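Long-range contacts in type II restriction enzyme NlaIV (Neisseria lactamica, PDB 6QM2), which recognises the double-stranded DNA sequence 5'-GGNNCC-3' and cleaves it after the third base, leaving blunt ends with terminal 5'-phosphates: residues I5-Q10 / R61-D66; P74-L79 / L88-A93; Y119-D124 / K146-I151. All coordinates share one frame; numbering follows the deposited sequence.

Contact 1 (I5-Q10 / R61-D66)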
loop_
_atom_site.group_PDB
_atom_site.type_symbol
_atom_site.label_atom_id
_atom_site.label_comp_id
_atom_site.label_asym_id
_atom_site.label_seq_id
_atom_site.Cartn_x
_atom_site.Cartn_y
_atom_site.Cartn_z
ATOM N N ILE A 5 24.613 16.586 18.523
ATOM C CA ILE A 5 24.296 16.296 19.930
ATOM C C ILE A 5 23.788 14.846 20.098
ATOM O O ILE A 5 23.246 14.265 19.155
ATOM C CB ILE A 5 23.299 17.350 20.512
ATOM C CG1 ILE A 5 23.226 17.253 22.048
ATOM C CG2 ILE A 5 21.905 17.246 19.884
ATOM C CD1 ILE A 5 22.638 18.474 22.731
ATOM N N LYS A 6 24.000 14.269 21.286
ATOM C CA LYS A 6 23.431 12.963 21.673
ATOM C C LYS A 6 22.208 13.189 22.556
ATOM O O LYS A 6 22.315 13.843 23.594
ATOM C CB LYS A 6 24.440 12.117 22.463
ATOM C CG LYS A 6 25.323 11.202 21.633
ATOM C CD LYS A 6 26.031 10.200 22.536
ATOM C CE LYS A 6 27.005 9.324 21.764
ATOM N NZ LYS A 6 27.474 8.157 22.564
ATOM N N LEU A 7 21.062 12.639 22.155
ATOM C CA LEU A 7 19.828 12.730 22.944
ATOM C C LEU A 7 19.320 11.363 23.414
ATOM O O LEU A 7 19.712 10.312 22.894
ATOM C CB LEU A 7 18.734 13.475 22.158
ATOM C CG LEU A 7 18.468 14.926 22.582
ATOM C CD1 LEU A 7 19.739 15.759 22.528
ATOM C CD2 LEU A 7 17.377 15.565 21.729
ATOM N N THR A 8 18.454 11.415 24.423
ATOM C CA THR A 8 17.727 10.250 24.920
ATOM C C THR A 8 16.262 10.314 24.457
ATOM O O THR A 8 15.789 11.359 24.000
ATOM C CB THR A 8 17.833 10.113 26.462
ATOM O OG1 THR A 8 17.322 8.838 26.864
ATOM C CG2 THR A 8 17.069 11.204 27.213
ATOM N N ALA A 9 15.562 9.188 24.572
ATOM C CA ALA A 9 14.174 9.061 24.116
ATOM C C ALA A 9 13.216 10.056 24.779
ATOM O O ALA A 9 12.306 10.566 24.125
ATOM C CB ALA A 9 13.682 7.639 24.337
ATOM N N GLN A 10 13.424 10.322 26.068
ATOM C CA GLN A 10 12.609 11.292 26.813
ATOM C C GLN A 10 12.868 12.735 26.355
ATOM O O GLN A 10 11.945 13.551 26.320
ATOM C CB GLN A 10 12.860 11.151 28.323
ATOM C CG GLN A 10 11.965 12.001 29.221
ATOM C CD GLN A 10 10.516 11.553 29.231
ATOM O OE1 GLN A 10 10.218 10.386 29.481
ATOM N NE2 GLN A 10 9.605 12.485 28.982
ATOM N N ARG A 61 18.057 17.810 12.833
ATOM C CA ARG A 61 18.511 18.398 14.105
ATOM C C ARG A 61 19.914 17.941 14.536
ATOM O O ARG A 61 20.305 18.159 15.687
ATOM C CB ARG A 61 17.494 18.109 15.219
ATOM C CG ARG A 61 16.102 18.650 14.950
ATOM C CD ARG A 61 16.060 20.169 14.958
ATOM N NE ARG A 61 14.939 20.661 14.159
ATOM C CZ ARG A 61 13.670 20.717 14.567
ATOM N NH1 ARG A 61 13.308 20.314 15.789
ATOM N NH2 ARG A 61 12.744 21.185 13.733
ATOM N N GLU A 62 20.660 17.310 13.621
ATOM C CA GLU A 62 22.034 16.850 13.866
ATOM C C GLU A 62 22.125 15.751 14.946
ATOM O O GLU A 62 23.227 15.439 15.411
ATOM C CB GLU A 62 22.962 18.033 14.227
ATOM C CG GLU A 62 22.888 19.258 13.307
ATOM C CD GLU A 62 23.969 19.293 12.231
ATOM O OE1 GLU A 62 24.322 18.228 11.671
ATOM O OE2 GLU A 62 24.462 20.403 11.936
ATOM N N ILE A 63 20.988 15.144 15.312
ATOM C CA ILE A 63 20.932 14.205 16.438
ATOM C C ILE A 63 21.526 12.864 16.012
ATOM O O ILE A 63 21.297 12.377 14.904
ATOM C CB ILE A 63 19.500 14.033 17.007
ATOM C CG1 ILE A 63 18.994 15.378 17.545
ATOM C CG2 ILE A 63 19.472 12.984 18.121
ATOM C CD1 ILE A 63 17.540 15.388 17.968
ATOM N N GLU A 64 22.286 12.283 16.929
ATOM C CA GLU A 64 23.148 11.153 16.651
ATOM C C GLU A 64 22.321 9.876 16.764
ATOM O O GLU A 64 21.611 9.694 17.757
ATOM C CB GLU A 64 24.290 11.172 17.674
ATOM C CG GLU A 64 25.574 10.486 17.253
ATOM C CD GLU A 64 26.733 10.813 18.183
ATOM O OE1 GLU A 64 26.933 12.008 18.499
ATOM O OE2 GLU A 64 27.448 9.875 18.597
ATOM N N PHE A 65 22.384 9.014 15.746
ATOM C CA PHE A 65 21.709 7.706 15.789
ATOM C C PHE A 65 22.174 6.730 14.712
ATOM O O PHE A 65 22.780 7.122 13.717
ATOM C CB PHE A 65 20.181 7.857 15.671
ATOM C CG PHE A 65 19.717 8.360 14.329
ATOM C CD1 PHE A 65 19.468 7.476 13.282
ATOM C CD2 PHE A 65 19.527 9.717 14.112
ATOM C CE1 PHE A 65 19.048 7.940 12.046
ATOM C CE2 PHE A 65 19.105 10.186 12.879
ATOM C CZ PHE A 65 18.866 9.298 11.846
ATOM N N ASP A 66 21.854 5.458 14.930
ATOM C CA ASP A 66 21.946 4.418 13.906
ATOM C C ASP A 66 20.555 3.859 13.633
ATOM O O ASP A 66 19.653 3.977 14.466
ATOM C CB ASP A 66 22.872 3.280 14.356
ATOM C CG ASP A 66 24.344 3.610 14.185
ATOM O OD1 ASP A 66 24.693 4.424 13.303
ATOM O OD2 ASP A 66 25.159 3.034 14.936
HETATM O O HOH W 1 20.895 10.446 20.319
#
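The amide N of E64 donates to the carbonyl O of I5 (3.1 Å), arriving nearly along the C=O axis, although the N-H itself is bent to 140° at the hydrogen. The one carbonyl thus bonds E64 and is also approached by the CA-H of I63. Water 1 extends the junction, accepting from L7 N (2.9 Å) and bridging to E64 O. Beside this polar seam I63 supplies the apolar part. Its CG1 lies alongside I5 CG2 at 4.2 Å, the two side chains pointing the same way, while its CD1 crosses obliquely to L7 CD2 (3.8 Å). Next to I63 along the chain, the E64 carboxylate, its CG anti to the backbone N (chi1 -155°), crosses the extended chain of K6, with E64 OE2 3.2 Å from K6 CE. Their opposite charges probably attract, though at 4.3 Å (K6 NZ to E64 OE2) they are beyond a salt bridge; K6 NZ is hydrogen-bonded to N80. Behind this shell I63, buried and so suitably apolar, rests on W57 and L58 of helix 44-60, and L7 on I12 of helix 9-18. The contact thus ties the lead-in to helix 9-18 to the connection between helix 44-60 and strand 66-67.

Contact 2 (P74-L79 / L88-A93); sequences PPDFFL and LLEVKA. With NA (sodium ion), chain B; K (potassium ion), chain C.
The sequence P75-D76 on one arm of a beta hairpin and E90-V91-K92 on the other matches the PD-(D/E)XK motif of this nuclease clan. A classic beta bulge joins the arms, D76 N and F77 N both donating to L89 O, the latter bond almost straight at 176°; L89 N returns a bond to F77 O (2.9 Å). The bulge presents D76 to the second strand, where its OD2 accepts V91 N (2.8 Å) on the anti lone pair, fixing the carboxylate. E90, bent at chi2 (79°), folds back so that its carboxylate stacks on that of D76, planes 22° apart and D76 OD2 3.3 Å from E90 OE1. On the apolar side V91 CG2 meets the edge of the F77 ring, 3.7 Å from F77 CE2, with L89 beside it and L54 of helix 44-60 beyond. A cis peptide precedes P75, whose O binds sodium (2.5 Å) together with S68, N70 and M73; water 4 links that ion to D76 OD1. Potassium lies a long 3.3 Å from E90 OE2. Two acids so close should repel, probably raising the pKa of one or favouring cations: water 3 bridges D76 OD1 and E90 OE2, and K92 NZ, consistent with the motif's lysine, makes a long salt bridge to E90 OE2 (3.8 Å), as suits a metal-dependent active site.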
loop_
_atom_site.group_PDB
_atom_site.type_symbol
_atom_site.label_atom_id
_atom_site.label_comp_id
_atom_site.label_asym_id
_atom_site.label_seq_id
_atom_site.Cartn_x
_atom_site.Cartn_y
_atom_site.Cartn_z
ATOM N N PRO A 74 12.299 -5.126 17.436
ATOM C CA PRO A 74 12.757 -3.800 17.874
ATOM C C PRO A 74 14.288 -3.742 18.030
ATOM O O PRO A 74 14.932 -4.794 18.122
ATOM C CB PRO A 74 12.053 -3.613 19.226
ATOM C CG PRO A 74 11.794 -4.996 19.715
ATOM C CD PRO A 74 11.498 -5.796 18.479
ATOM N N PRO A 75 14.881 -2.530 18.034
ATOM C CA PRO A 75 14.295 -1.199 17.896
ATOM C C PRO A 75 14.329 -0.706 16.446
ATOM O O PRO A 75 14.700 -1.465 15.549
ATOM C CB PRO A 75 15.222 -0.348 18.762
ATOM C CG PRO A 75 16.563 -0.981 18.567
ATOM C CD PRO A 75 16.342 -2.432 18.205
ATOM N N ASP A 76 13.917 0.538 16.226
ATOM C CA ASP A 76 14.051 1.198 14.926
ATOM C C ASP A 76 15.303 2.068 14.899
ATOM O O ASP A 76 16.033 2.074 13.904
ATOM C CB ASP A 76 12.812 2.048 14.610
ATOM C CG ASP A 76 11.556 1.207 14.400
ATOM O OD1 ASP A 76 11.635 0.155 13.728
ATOM O OD2 ASP A 76 10.481 1.613 14.899
ATOM N N PHE A 77 15.540 2.804 15.985
ATOM C CA PHE A 77 16.718 3.659 16.116
ATOM C C PHE A 77 17.547 3.310 17.346
ATOM O O PHE A 77 17.002 2.993 18.407
ATOM C CB PHE A 77 16.300 5.121 16.211
ATOM C CG PHE A 77 15.517 5.608 15.028
ATOM C CD1 PHE A 77 16.132 5.750 13.788
ATOM C CD2 PHE A 77 14.171 5.939 15.150
ATOM C CE1 PHE A 77 15.419 6.205 12.691
ATOM C CE2 PHE A 77 13.455 6.397 14.057
ATOM C CZ PHE A 77 14.079 6.530 12.826
ATOM N N PHE A 78 18.867 3.376 17.182
ATOM C CA PHE A 78 19.818 3.307 18.289
ATOM C C PHE A 78 20.293 4.726 18.604
ATOM O O PHE A 78 21.083 5.287 17.849
ATOM C CB PHE A 78 21.021 2.454 17.897
ATOM C CG PHE A 78 20.687 1.027 17.582
ATOM C CD1 PHE A 78 20.642 0.075 18.591
ATOM C CD2 PHE A 78 20.454 0.623 16.276
ATOM C CE1 PHE A 78 20.355 -1.255 18.309
ATOM C CE2 PHE A 78 20.167 -0.706 15.984
ATOM C CZ PHE A 78 20.116 -1.648 17.002
ATOM N N LEU A 79 19.821 5.304 19.708
ATOM C CA LEU A 79 20.172 6.692 20.067
ATOM C C LEU A 79 21.591 6.876 20.652
ATOM O O LEU A 79 22.047 8.011 20.824
ATOM C CB LEU A 79 19.133 7.275 21.032
ATOM C CG LEU A 79 17.691 7.298 20.520
ATOM C CD1 LEU A 79 16.745 7.770 21.618
ATOM C CD2 LEU A 79 17.569 8.180 19.283
ATOM N N LEU A 88 17.392 2.717 23.251
ATOM C CA LEU A 88 16.785 2.104 22.061
ATOM C C LEU A 88 15.373 2.648 21.829
ATOM O O LEU A 88 14.570 2.702 22.764
ATOM C CB LEU A 88 16.731 0.585 22.226
ATOM C CG LEU A 88 18.039 -0.105 22.626
ATOM C CD1 LEU A 88 17.841 -1.605 22.776
ATOM C CD2 LEU A 88 19.126 0.186 21.610
ATOM N N LEU A 89 15.075 3.028 20.583
ATOM C CA LEU A 89 13.812 3.684 20.232
ATOM C C LEU A 89 13.051 2.918 19.145
ATOM O O LEU A 89 13.606 2.627 18.084
ATOM C CB LEU A 89 14.093 5.109 19.755
ATOM C CG LEU A 89 12.892 6.005 19.428
ATOM C CD1 LEU A 89 11.985 6.180 20.639
ATOM C CD2 LEU A 89 13.368 7.352 18.906
ATOM N N GLU A 90 11.786 2.598 19.426
ATOM C CA GLU A 90 10.851 2.036 18.444
ATOM C C GLU A 90 9.792 3.102 18.151
ATOM O O GLU A 90 9.206 3.663 19.080
ATOM C CB GLU A 90 10.190 0.764 19.001
ATOM C CG GLU A 90 9.220 0.048 18.054
ATOM C CD GLU A 90 9.884 -0.821 16.996
ATOM O OE1 GLU A 90 11.127 -0.872 16.928
ATOM O OE2 GLU A 90 9.144 -1.469 16.218
ATOM N N VAL A 91 9.557 3.379 16.867
ATOM C CA VAL A 91 8.496 4.298 16.446
ATOM C C VAL A 91 7.284 3.499 15.982
ATOM O O VAL A 91 7.419 2.572 15.180
ATOM C CB VAL A 91 8.945 5.222 15.299
ATOM C CG1 VAL A 91 7.821 6.183 14.906
ATOM C CG2 VAL A 91 10.193 5.991 15.702
ATOM N N LYS A 92 6.112 3.882 16.493
ATOM C CA LYS A 92 4.833 3.272 16.131
ATOM C C LYS A 92 3.819 4.349 15.770
ATOM O O LYS A 92 3.840 5.452 16.324
ATOM C CB LYS A 92 4.292 2.429 17.291
ATOM C CG LYS A 92 5.115 1.192 17.615
ATOM C CD LYS A 92 5.204 0.276 16.412
ATOM C CE LYS A 92 5.647 -1.125 16.771
ATOM N NZ LYS A 92 5.469 -1.991 15.579
ATOM N N ALA A 93 2.935 4.020 14.832
ATOM C CA ALA A 93 1.889 4.935 14.393
ATOM C C ALA A 93 0.592 4.179 14.146
ATOM O O ALA A 93 0.602 3.063 13.613
ATOM C CB ALA A 93 2.323 5.671 13.140
HETATM NA NA NA B . 14.408 -3.559 14.241
HETATM K K K C . 8.417 -4.546 15.236
HETATM O O HOH W 2 8.295 0.507 13.933
HETATM O O HOH W 3 11.143 -2.577 14.514
HETATM O O HOH W 4 13.482 -1.805 12.685
HETATM O O HOH W 5 6.326 -6.680 14.326
#

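Contact 3 (Y119-D124 / K146-I151)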
loop_
_atom_site.group_PDB
_atom_site.type_symbol
_atom_site.label_atom_id
_atom_site.label_comp_id
_atom_site.label_asym_id
_atom_site.label_seq_id
_atom_site.Cartn_x
_atom_site.Cartn_y
_atom_site.Cartn_z
ATOM N N TYR A 119 17.818 -6.534 27.598
ATOM C CA TYR A 119 17.763 -5.081 27.398
ATOM C C TYR A 119 16.733 -4.583 26.361
ATOM O O TYR A 119 16.394 -3.392 26.357
ATOM C CB TYR A 119 19.157 -4.516 27.081
ATOM C CG TYR A 119 19.872 -5.153 25.901
ATOM C CD1 TYR A 119 19.661 -4.701 24.602
ATOM C CD2 TYR A 119 20.784 -6.195 26.091
ATOM C CE1 TYR A 119 20.324 -5.281 23.524
ATOM C CE2 TYR A 119 21.446 -6.780 25.019
ATOM C CZ TYR A 119 21.217 -6.316 23.741
ATOM O OH TYR A 119 21.875 -6.887 22.684
ATOM N N MET A 120 16.243 -5.476 25.495
ATOM C CA MET A 120 15.118 -5.154 24.606
ATOM C C MET A 120 13.824 -4.797 25.349
ATOM O O MET A 120 13.010 -4.035 24.833
ATOM C CB MET A 120 14.850 -6.301 23.625
ATOM C CG MET A 120 15.936 -6.502 22.581
ATOM S SD MET A 120 16.231 -5.024 21.587
ATOM C CE MET A 120 17.565 -5.583 20.527
ATOM N N LEU A 121 13.646 -5.319 26.559
ATOM C CA LEU A 121 12.480 -4.976 27.383
ATOM C C LEU A 121 12.449 -3.513 27.846
ATOM O O LEU A 121 11.397 -3.031 28.273
ATOM C CB LEU A 121 12.399 -5.888 28.607
ATOM C CG LEU A 121 12.191 -7.377 28.317
ATOM C CD1 LEU A 121 12.563 -8.241 29.513
ATOM C CD2 LEU A 121 10.758 -7.643 27.889
ATOM N N ASP A 122 13.592 -2.824 27.783
ATOM C CA ASP A 122 13.680 -1.408 28.147
ATOM C C ASP A 122 13.661 -0.490 26.920
ATOM O O ASP A 122 13.996 0.689 27.043
ATOM C CB ASP A 122 14.952 -1.155 28.978
ATOM C CG ASP A 122 14.798 -0.000 29.967
ATOM O OD1 ASP A 122 13.936 -0.102 30.864
ATOM O OD2 ASP A 122 15.543 1.002 29.859
ATOM N N VAL A 123 13.266 -1.011 25.752
ATOM C CA VAL A 123 13.087 -0.175 24.555
ATOM C C VAL A 123 11.950 0.814 24.796
ATOM O O VAL A 123 10.921 0.454 25.379
ATOM C CB VAL A 123 12.773 -1.013 23.291
ATOM C CG1 VAL A 123 12.374 -0.121 22.116
ATOM C CG2 VAL A 123 13.965 -1.882 22.904
ATOM N N ASP A 124 12.151 2.056 24.358
ATOM C CA ASP A 124 11.119 3.089 24.446
ATOM C C ASP A 124 10.316 3.126 23.147
ATOM O O ASP A 124 10.890 3.111 22.052
ATOM C CB ASP A 124 11.738 4.462 24.738
ATOM C CG ASP A 124 12.258 4.581 26.163
ATOM O OD1 ASP A 124 11.490 4.313 27.109
ATOM O OD2 ASP A 124 13.434 4.954 26.342
ATOM N N LYS A 146 6.230 5.190 25.807
ATOM C CA LYS A 146 5.853 4.089 26.696
ATOM C C LYS A 146 6.824 2.914 26.572
ATOM O O LYS A 146 7.539 2.789 25.575
ATOM C CB LYS A 146 4.433 3.614 26.363
ATOM C CG LYS A 146 3.334 4.660 26.536
ATOM C CD LYS A 146 2.751 4.649 27.943
ATOM C CE LYS A 146 2.143 5.993 28.311
ATOM N NZ LYS A 146 1.502 5.945 29.652
ATOM N N LYS A 147 6.848 2.069 27.603
ATOM C CA LYS A 147 7.546 0.775 27.560
ATOM C C LYS A 147 6.607 -0.287 26.989
ATOM O O LYS A 147 5.392 -0.095 26.972
ATOM C CB LYS A 147 8.027 0.354 28.960
ATOM C CG LYS A 147 9.457 0.760 29.297
ATOM C CD LYS A 147 9.648 2.269 29.342
ATOM C CE LYS A 147 11.046 2.640 29.823
ATOM N NZ LYS A 147 12.131 2.140 28.932
ATOM N N VAL A 148 7.171 -1.407 26.536
ATOM C CA VAL A 148 6.376 -2.517 25.968
ATOM C C VAL A 148 5.319 -3.055 26.944
ATOM O O VAL A 148 4.218 -3.402 26.532
ATOM C CB VAL A 148 7.272 -3.684 25.452
ATOM C CG1 VAL A 148 7.963 -4.432 26.592
ATOM C CG2 VAL A 148 6.466 -4.649 24.592
ATOM N N TRP A 149 5.667 -3.110 28.227
ATOM C CA TRP A 149 4.751 -3.583 29.277
ATOM C C TRP A 149 3.590 -2.612 29.543
ATOM O O TRP A 149 2.529 -3.034 29.997
ATOM C CB TRP A 149 5.499 -3.947 30.586
ATOM C CG TRP A 149 6.493 -2.930 31.123
ATOM C CD1 TRP A 149 7.830 -2.843 30.815
ATOM C CD2 TRP A 149 6.239 -1.896 32.077
ATOM N NE1 TRP A 149 8.410 -1.804 31.496
ATOM C CE2 TRP A 149 7.460 -1.205 32.282
ATOM C CE3 TRP A 149 5.096 -1.472 32.772
ATOM C CZ2 TRP A 149 7.570 -0.116 33.158
ATOM C CZ3 TRP A 149 5.204 -0.384 33.645
ATOM C CH2 TRP A 149 6.436 0.278 33.830
ATOM N N GLN A 150 3.786 -1.327 29.248
ATOM C CA GLN A 150 2.731 -0.312 29.399
ATOM C C GLN A 150 1.677 -0.321 28.281
ATOM O O GLN A 150 0.596 0.242 28.454
ATOM C CB GLN A 150 3.343 1.093 29.498
ATOM C CG GLN A 150 4.173 1.326 30.751
ATOM C CD GLN A 150 4.745 2.729 30.809
ATOM O OE1 GLN A 150 5.454 3.161 29.900
ATOM N NE2 GLN A 150 4.438 3.446 31.880
ATOM N N ILE A 151 1.986 -0.945 27.145
ATOM C CA ILE A 151 1.070 -0.971 25.999
ATOM C C ILE A 151 0.563 -2.375 25.654
ATOM O O ILE A 151 0.011 -2.572 24.573
ATOM C CB ILE A 151 1.703 -0.291 24.755
ATOM C CG1 ILE A 151 2.867 -1.115 24.179
ATOM C CG2 ILE A 151 2.174 1.111 25.115
ATOM C CD1 ILE A 151 3.501 -0.494 22.953
HETATM O O HOH W 6 10.087 -2.032 26.114
#
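K147 reaches across to two aspartates of the other segment, D122 and D124, and runs alongside each of them, pointing the same way as its partner. Its long chain bends twice, at chi2 and at chi4, which brings NZ back to the acids. The firmer link is the salt bridge from K147 NZ to D124 OD1 at 2.9 Å, in which the ammonium arrives from above the carboxylate plane, 50° out of it. D122 OD1 completes a three-residue network from farther off, 3.5 Å from K147 NZ. D122 has CG anti to its backbone N (chi1 -150°), and that turn carries the carboxylate toward the lysine even though its CB starts away from the other segment. A long, flexible lysine suits the place because one ammonium can balance two acids, bonding D124 closely and D122 more loosely.

Apart from the charges, V148 points toward the other segment, its CG1 a loose 4.5 Å from L121 CD2. The carbonyl O of L121 lies at the edge of the W149 indole, near its plane, while K147 CB and Q150 CG lie over one face of that indole, toward its rim. Water 6 joins the backbones: it donates to L121 O and V123 O (both 2.7 Å) and accepts from V148 N. Q150 OE1 accepts K147 N (2.9 Å) on a lone pair, tying the 148-150 turn, which has helical backbone angles, back onto K147. L121 inserts among Y110 and I114 of helix 107-116 and L191, F194 and V195 of helix 191-204; V148 also touches Y110 and W149 touches F194, so both segments are seated against those two helices.

In the fold
Along the chain the three contacts follow in series, each closing before the next opens, yet in space they adjoin. Contacts 1 and 2, centres about 12 Å apart, meet through a probable hydrogen bond from F78 N to D66 O, where strands 66-67 and 77-78 pair. Contacts 2 and 3, centres about 10 Å apart, share the five-stranded mixed sheet: strand 88-95 runs parallel to 124-132, and D124 probably bonds to both L88 and E90. Contacts 1 and 3, centres about 19 Å apart, touch where A9 packs on D124. The hairpin carrying the probable catalytic motif therefore lies inside the sheet, flanked by contacts that join its edges to helices.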